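Local coordinates for succinylglutamate desuccinylase/aspartoacylase (Ruegeria sp. TM1040, PDB 3NA6) that hydrolyses N-succinylglutamate to succinate and glutamate, as a member of the metal-dependent succinylglutamate desuccinylase/aspartoacylase family, at the interface of chains A and B and the interface of chains A and C. Numbering follows the deposited sequence. Chains: chain A/B/C, Succinylglutamate desuccinylase/aspartoacylase.

Contact 1: the interface of chains A and B. Residues chain A 34; chain B 151, 153, 256-258, 310, 325.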
loop_
_atom_site.group_PDB
_atom_site.type_symbol
_atom_site.label_atom_id
_atom_site.label_comp_id
_atom_site.label_asym_id
_atom_site.label_seq_id
_atom_site.Cartn_x
_atom_site.Cartn_y
_atom_site.Cartn_z
ATOM N N TRP A 34 8.540 16.310 15.353
ATOM C CA TRP A 34 9.807 16.882 15.814
ATOM C C TRP A 34 10.857 15.779 15.792
ATOM O O TRP A 34 11.506 15.511 16.808
ATOM C CB TRP A 34 9.599 17.349 17.256
ATOM C CG TRP A 34 10.432 18.501 17.706
ATOM C CD1 TRP A 34 11.687 18.852 17.274
ATOM C CD2 TRP A 34 10.069 19.455 18.714
ATOM N NE1 TRP A 34 12.122 19.974 17.954
ATOM C CE2 TRP A 34 11.152 20.359 18.845
ATOM C CE3 TRP A 34 8.949 19.607 19.545
ATOM C CZ2 TRP A 34 11.133 21.412 19.749
ATOM C CZ3 TRP A 34 8.925 20.647 20.425
ATOM C CH2 TRP A 34 10.012 21.546 20.525
ATOM N N LEU B 151 2.633 15.046 19.189
ATOM C CA LEU B 151 3.109 16.005 20.199
ATOM C C LEU B 151 1.946 16.610 20.983
ATOM O O LEU B 151 0.821 16.755 20.475
ATOM C CB LEU B 151 3.869 17.162 19.535
ATOM C CG LEU B 151 5.300 17.028 19.041
ATOM C CD1 LEU B 151 5.694 18.379 18.451
ATOM C CD2 LEU B 151 6.301 16.593 20.154
ATOM N N PHE B 153 1.279 19.999 23.850
ATOM C CA PHE B 153 1.829 21.213 24.418
ATOM C C PHE B 153 0.883 21.767 25.467
ATOM O O PHE B 153 -0.331 21.607 25.351
ATOM C CB PHE B 153 1.935 22.303 23.346
ATOM C CG PHE B 153 3.003 22.093 22.344
ATOM C CD1 PHE B 153 2.743 21.433 21.171
ATOM C CD2 PHE B 153 4.268 22.631 22.532
ATOM C CE1 PHE B 153 3.721 21.278 20.218
ATOM C CE2 PHE B 153 5.256 22.474 21.557
ATOM C CZ PHE B 153 4.959 21.787 20.398
ATOM N N GLY B 256 12.864 27.438 21.678
ATOM C CA GLY B 256 12.161 26.702 20.609
ATOM C C GLY B 256 12.822 25.398 20.154
ATOM O O GLY B 256 12.347 24.744 19.217
ATOM N N ASP B 257 13.916 25.031 20.817
ATOM C CA ASP B 257 14.730 23.881 20.442
ATOM C C ASP B 257 14.424 22.716 21.419
ATOM O O ASP B 257 13.708 22.901 22.414
ATOM C CB ASP B 257 16.207 24.279 20.478
ATOM C CG ASP B 257 17.086 23.399 19.592
ATOM O OD1 ASP B 257 16.848 22.171 19.501
ATOM O OD2 ASP B 257 18.044 23.944 19.001
ATOM N N CYS B 258 14.944 21.527 21.109
ATOM C CA CYS B 258 14.679 20.331 21.899
ATOM C C CYS B 258 15.998 19.732 22.332
ATOM O O CYS B 258 16.933 19.647 21.537
ATOM C CB CYS B 258 13.885 19.296 21.092
ATOM S SG CYS B 258 13.604 17.718 22.011
ATOM N N SER B 310 6.145 20.594 26.605
ATOM C CA SER B 310 5.883 19.806 25.413
ATOM C C SER B 310 6.268 18.365 25.672
ATOM O O SER B 310 7.221 18.110 26.400
ATOM C CB SER B 310 6.706 20.327 24.231
ATOM O OG SER B 310 6.254 19.684 23.036
ATOM N N VAL B 325 10.069 18.838 26.335
ATOM C CA VAL B 325 10.743 20.122 26.439
ATOM C C VAL B 325 10.360 20.717 27.785
ATOM O O VAL B 325 9.177 20.738 28.138
ATOM C CB VAL B 325 10.302 21.090 25.316
ATOM C CG1 VAL B 325 10.902 22.518 25.554
ATOM C CG2 VAL B 325 10.679 20.530 23.938
#
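The indole of A:Trp34 enters chain B and buries 117 Å² of its surface there, more than half of the 197 Å² hidden in the patch. Packing is tightest over one indole face and along the six-membered ring. B:Cys258 CB sits above that face toward the rim, 3.7 Å from A:Trp34 NE1. On the same side of the plane, B:Val325 CG2 comes to 3.6 Å from A:Trp34 CH2. Past CE3, slightly to the other side of the plane, B:Leu151 CD1 lies 3.6 Å from A:Trp34 CE3, the two side chains crossing at about a right angle. The backbone carbonyl of B:Gly256 also comes from that other side, its O 3.6 Å from A:Trp34 CZ2. A chi1 of -151° sets CG beside the carbonyl carbon, which swings the indole toward chain B.

Contacts are looser at the two flanks. B:Phe153 approaches rim to rim, its CZ 4.1 Å from A:Trp34 CZ3, while B:Ser310 OG covers one face of the phenyl ring. B:Asp257 loses only 5 Å² to the partner and is poorly ordered, which may reflect a solvent-facing position.

The receiving walls come from strands 151-153, 306-312 and 322-327 and the loop at 256-258; the disulfide from B:Cys258 to B:Cys322 fastens that loop to strand 322-327, whereas A:Trp34 projects from the loop between strands 17-26 and 36-46.

Contact 2: the interface of chains A and B. Residues chain A 24, 34, 36; chain B 258, 261, 320.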
loop_
_atom_site.group_PDB
_atom_site.type_symbol
_atom_site.label_atom_id
_atom_site.label_comp_id
_atom_site.label_asym_id
_atom_site.label_seq_id
_atom_site.Cartn_x
_atom_site.Cartn_y
_atom_site.Cartn_z
ATOM N N LYS A 24 22.672 13.761 13.626
ATOM C CA LYS A 24 21.259 14.076 13.754
ATOM C C LYS A 24 20.782 14.974 12.625
ATOM O O LYS A 24 21.167 16.148 12.514
ATOM C CB LYS A 24 21.005 14.737 15.101
ATOM C CG LYS A 24 19.537 14.921 15.497
ATOM C CD LYS A 24 19.459 15.309 17.020
ATOM C CE LYS A 24 18.679 16.588 17.278
ATOM N NZ LYS A 24 18.918 17.794 16.409
ATOM N N TRP A 34 8.540 16.310 15.353
ATOM C CA TRP A 34 9.807 16.882 15.814
ATOM C C TRP A 34 10.857 15.779 15.792
ATOM O O TRP A 34 11.506 15.511 16.808
ATOM C CB TRP A 34 9.599 17.349 17.256
ATOM C CG TRP A 34 10.432 18.501 17.706
ATOM C CD1 TRP A 34 11.687 18.852 17.274
ATOM C CD2 TRP A 34 10.069 19.455 18.714
ATOM N NE1 TRP A 34 12.122 19.974 17.954
ATOM C CE2 TRP A 34 11.152 20.359 18.845
ATOM C CE3 TRP A 34 8.949 19.607 19.545
ATOM C CZ2 TRP A 34 11.133 21.412 19.749
ATOM C CZ3 TRP A 34 8.925 20.647 20.425
ATOM C CH2 TRP A 34 10.012 21.546 20.525
ATOM N N SER A 36 13.920 13.051 13.761
ATOM C CA SER A 36 15.258 13.064 13.177
ATOM C C SER A 36 15.607 11.717 12.539
ATOM O O SER A 36 15.051 10.667 12.883
ATOM C CB SER A 36 16.335 13.357 14.248
ATOM O OG SER A 36 15.879 14.286 15.214
ATOM N N CYS B 258 14.944 21.527 21.109
ATOM C CA CYS B 258 14.679 20.331 21.899
ATOM C C CYS B 258 15.998 19.732 22.332
ATOM O O CYS B 258 16.933 19.647 21.537
ATOM C CB CYS B 258 13.885 19.296 21.092
ATOM S SG CYS B 258 13.604 17.718 22.011
ATOM N N PHE B 261 16.185 14.457 22.948
ATOM C CA PHE B 261 15.916 13.624 21.815
ATOM C C PHE B 261 16.100 12.169 22.257
ATOM O O PHE B 261 17.017 11.855 23.005
ATOM C CB PHE B 261 16.844 13.995 20.644
ATOM C CG PHE B 261 16.354 15.193 19.842
ATOM C CD1 PHE B 261 15.257 15.069 18.968
ATOM C CD2 PHE B 261 16.967 16.457 19.974
ATOM C CE1 PHE B 261 14.774 16.171 18.238
ATOM C CE2 PHE B 261 16.483 17.591 19.233
ATOM C CZ PHE B 261 15.408 17.445 18.372
ATOM N N GLY B 320 15.412 9.536 17.526
ATOM C CA GLY B 320 15.418 10.876 16.985
ATOM C C GLY B 320 14.189 11.711 17.333
ATOM O O GLY B 320 14.138 12.878 16.954
#
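The phenyl ring of B:Phe261 has a different neighbour on each face: A:Lys24 on one, the sulfur of its own chain's B:Cys258 on the other. That sulfur, B:Cys258 SG, belongs to a disulfide of this succinylglutamate desuccinylase/aspartoacylase family member and lies over the ring centre, 3.9 Å above the plane. On the opposite face the lysine methylene CE makes a CH-pi contact, displaced toward the rim; its closest approach to ring carbons is too short to be exact. Bends at chi3 (126°) and chi4 (-45°) lay the end of the lysine chain across the ring, the side chains crossing roughly at right angles, and NZ stays above the same face, past the rim, 3.7 Å from B:Phe261 CE2. B:Phe261 CE1 comes to 3.6 Å from the backbone O of A:Trp34, which is close to the ring plane, and CZ lies 4.1 Å from A:Trp34 CD1. A:Ser36 OG is above the lysine-side face, past the rim, 3.7 Å from B:Phe261 CE1. Replacing the phenylalanine with an alanine would probably leave the lysine methylenes without their ring face and open a gap between A:Lys24 and the disulfide.

A hydrogen bond crosses nearby: A:Ser36 OG donates to the backbone O of B:Gly320 at 2.8 Å. The donor lies in the carbonyl plane on a lone pair (C=O...donor angle 129°). Strands 17-26 and 36-46 supply A:Lys24 and A:Ser36, facing strand 260-261.

Contact 3: the interface of chains A and C. Residues chain A 63, 66-67, 70, 90, 96; chain C 267, 289.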
loop_
_atom_site.group_PDB
_atom_site.type_symbol
_atom_site.label_atom_id
_atom_site.label_comp_id
_atom_site.label_asym_id
_atom_site.label_seq_id
_atom_site.Cartn_x
_atom_site.Cartn_y
_atom_site.Cartn_z
ATOM N N TYR A 63 25.917 -5.172 1.695
ATOM C CA TYR A 63 26.210 -5.485 3.101
ATOM C C TYR A 63 27.652 -5.721 3.493
ATOM O O TYR A 63 27.954 -5.672 4.667
ATOM C CB TYR A 63 25.383 -6.693 3.536
ATOM C CG TYR A 63 23.899 -6.368 3.482
ATOM C CD1 TYR A 63 23.315 -5.628 4.483
ATOM C CD2 TYR A 63 23.114 -6.761 2.418
ATOM C CE1 TYR A 63 21.960 -5.279 4.445
ATOM C CE2 TYR A 63 21.748 -6.433 2.373
ATOM C CZ TYR A 63 21.199 -5.684 3.369
ATOM O OH TYR A 63 19.882 -5.353 3.316
ATOM N N PRO A 66 29.252 -2.552 5.275
ATOM C CA PRO A 66 28.693 -2.380 6.607
ATOM C C PRO A 66 29.198 -3.369 7.671
ATOM O O PRO A 66 29.434 -2.971 8.819
ATOM C CB PRO A 66 27.204 -2.528 6.346
ATOM C CG PRO A 66 27.031 -1.880 5.015
ATOM C CD PRO A 66 28.222 -2.369 4.232
ATOM N N VAL A 67 29.356 -4.640 7.313
ATOM C CA VAL A 67 29.926 -5.617 8.249
ATOM C C VAL A 67 31.356 -5.215 8.628
ATOM O O VAL A 67 31.714 -5.183 9.815
ATOM C CB VAL A 67 29.876 -7.043 7.663
ATOM C CG1 VAL A 67 30.682 -8.020 8.537
ATOM C CG2 VAL A 67 28.420 -7.500 7.521
ATOM N N GLN A 70 31.268 -1.932 10.759
ATOM C CA GLN A 70 30.787 -2.095 12.128
ATOM C C GLN A 70 31.887 -2.740 12.971
ATOM O O GLN A 70 32.123 -2.314 14.094
ATOM C CB GLN A 70 29.511 -2.931 12.240
ATOM C CG GLN A 70 28.239 -2.201 11.905
ATOM C CD GLN A 70 27.811 -1.218 13.026
ATOM O OE1 GLN A 70 28.604 -0.401 13.511
ATOM N NE2 GLN A 70 26.570 -1.289 13.405
ATOM N N TYR A 90 26.533 2.835 7.725
ATOM C CA TYR A 90 25.252 2.934 7.051
ATOM C C TYR A 90 25.058 4.364 6.515
ATOM O O TYR A 90 24.490 5.214 7.162
ATOM C CB TYR A 90 24.129 2.540 8.005
ATOM C CG TYR A 90 24.337 1.312 8.838
ATOM C CD1 TYR A 90 24.677 0.105 8.264
ATOM C CD2 TYR A 90 24.107 1.341 10.213
ATOM C CE1 TYR A 90 24.810 -1.079 9.052
ATOM C CE2 TYR A 90 24.227 0.195 11.005
ATOM C CZ TYR A 90 24.606 -1.024 10.413
ATOM O OH TYR A 90 24.725 -2.163 11.200
ATOM N N PHE A 96 19.292 1.856 4.171
ATOM C CA PHE A 96 19.745 0.669 4.917
ATOM C C PHE A 96 18.651 0.119 5.840
ATOM O O PHE A 96 18.388 -1.086 5.858
ATOM C CB PHE A 96 21.024 0.939 5.698
ATOM C CG PHE A 96 21.369 -0.146 6.633
ATOM C CD1 PHE A 96 21.893 -1.323 6.157
ATOM C CD2 PHE A 96 21.118 -0.024 7.990
ATOM C CE1 PHE A 96 22.174 -2.362 7.008
ATOM C CE2 PHE A 96 21.420 -1.059 8.854
ATOM C CZ PHE A 96 21.946 -2.238 8.352
ATOM N N LEU C 267 22.145 -6.508 11.509
ATOM C CA LEU C 267 23.053 -6.795 10.410
ATOM C C LEU C 267 23.646 -8.182 10.618
ATOM O O LEU C 267 24.338 -8.439 11.592
ATOM C CB LEU C 267 24.181 -5.748 10.366
ATOM C CG LEU C 267 25.254 -5.880 9.274
ATOM C CD1 LEU C 267 24.573 -5.824 7.927
ATOM C CD2 LEU C 267 26.371 -4.812 9.383
ATOM N N SER C 289 24.305 -4.413 15.550
ATOM C CA SER C 289 23.241 -3.439 15.712
ATOM C C SER C 289 22.965 -2.770 14.405
ATOM O O SER C 289 23.894 -2.238 13.760
ATOM C CB SER C 289 23.628 -2.346 16.723
ATOM O OG SER C 289 22.645 -1.317 16.760
#
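C:Leu267 inserts its branched end among side chains of chain A, losing 89 Å² of surface, and the apolar contacts divide between its two methyls. CD1 goes to A:Tyr63, where it lies 3.7 Å from the ring carbon CD1. CD2 packs on helix 64-75, 3.6 Å from the backbone C of A:Pro66 and 3.8 Å from A:Val67 CA. With CG opposite its backbone N, chi1 180° points the branched end away from the strand, and CD2 also lies 3.6 Å from the phenol hydroxyl A:Tyr90 OH.

Polar contact converges on one carbonyl. The phenol hydroxyl A:Tyr90 OH donates to C:Ser289 O at 2.7 Å; that oxygen lies in the plane of the tyrosine ring, at its edge, though the donor is tilted 29° from the carbonyl plane. The amide A:Gln70 NE2 backs the tyrosine by donating to A:Tyr90 OH at 3.0 Å, which would probably help fix the direction of the hydroxyl, and makes a weaker bond to the same C:Ser289 O.

Aromatic support comes from within chain A. A:Phe96 lies face to face with A:Tyr90, the rings nearly parallel, and probably restrains the tilt of the tyrosine ring.

In the fold, A:Tyr63 directly follows the HGDE stretch, the family's metal-binding HxxE motif, and begins the approach to helix 64-75; chain C contributes strand 266-270 and the residue just after strand 283-288.

Contacts 1 and 2 are neighbouring patches of one interface, their C-alpha centres about 10 Å apart, and they share A:Trp34 and B:Cys258. The tryptophan and the disulfide-bonded loop join them into a continuous surface. The C-alpha centre of contact 3 lies about 22 Å from that of contact 2 and about 32 Å from that of contact 1, and contact 3 uses other elements of chain A, notably helix 64-75. The A-C interface is two-fold symmetric, so contact 3 has a twin, whereas the A-B interface is not an exact two-fold. Two such interfaces could build the deposited six-copy assembly, although the structure alone does not establish the solution oligomer.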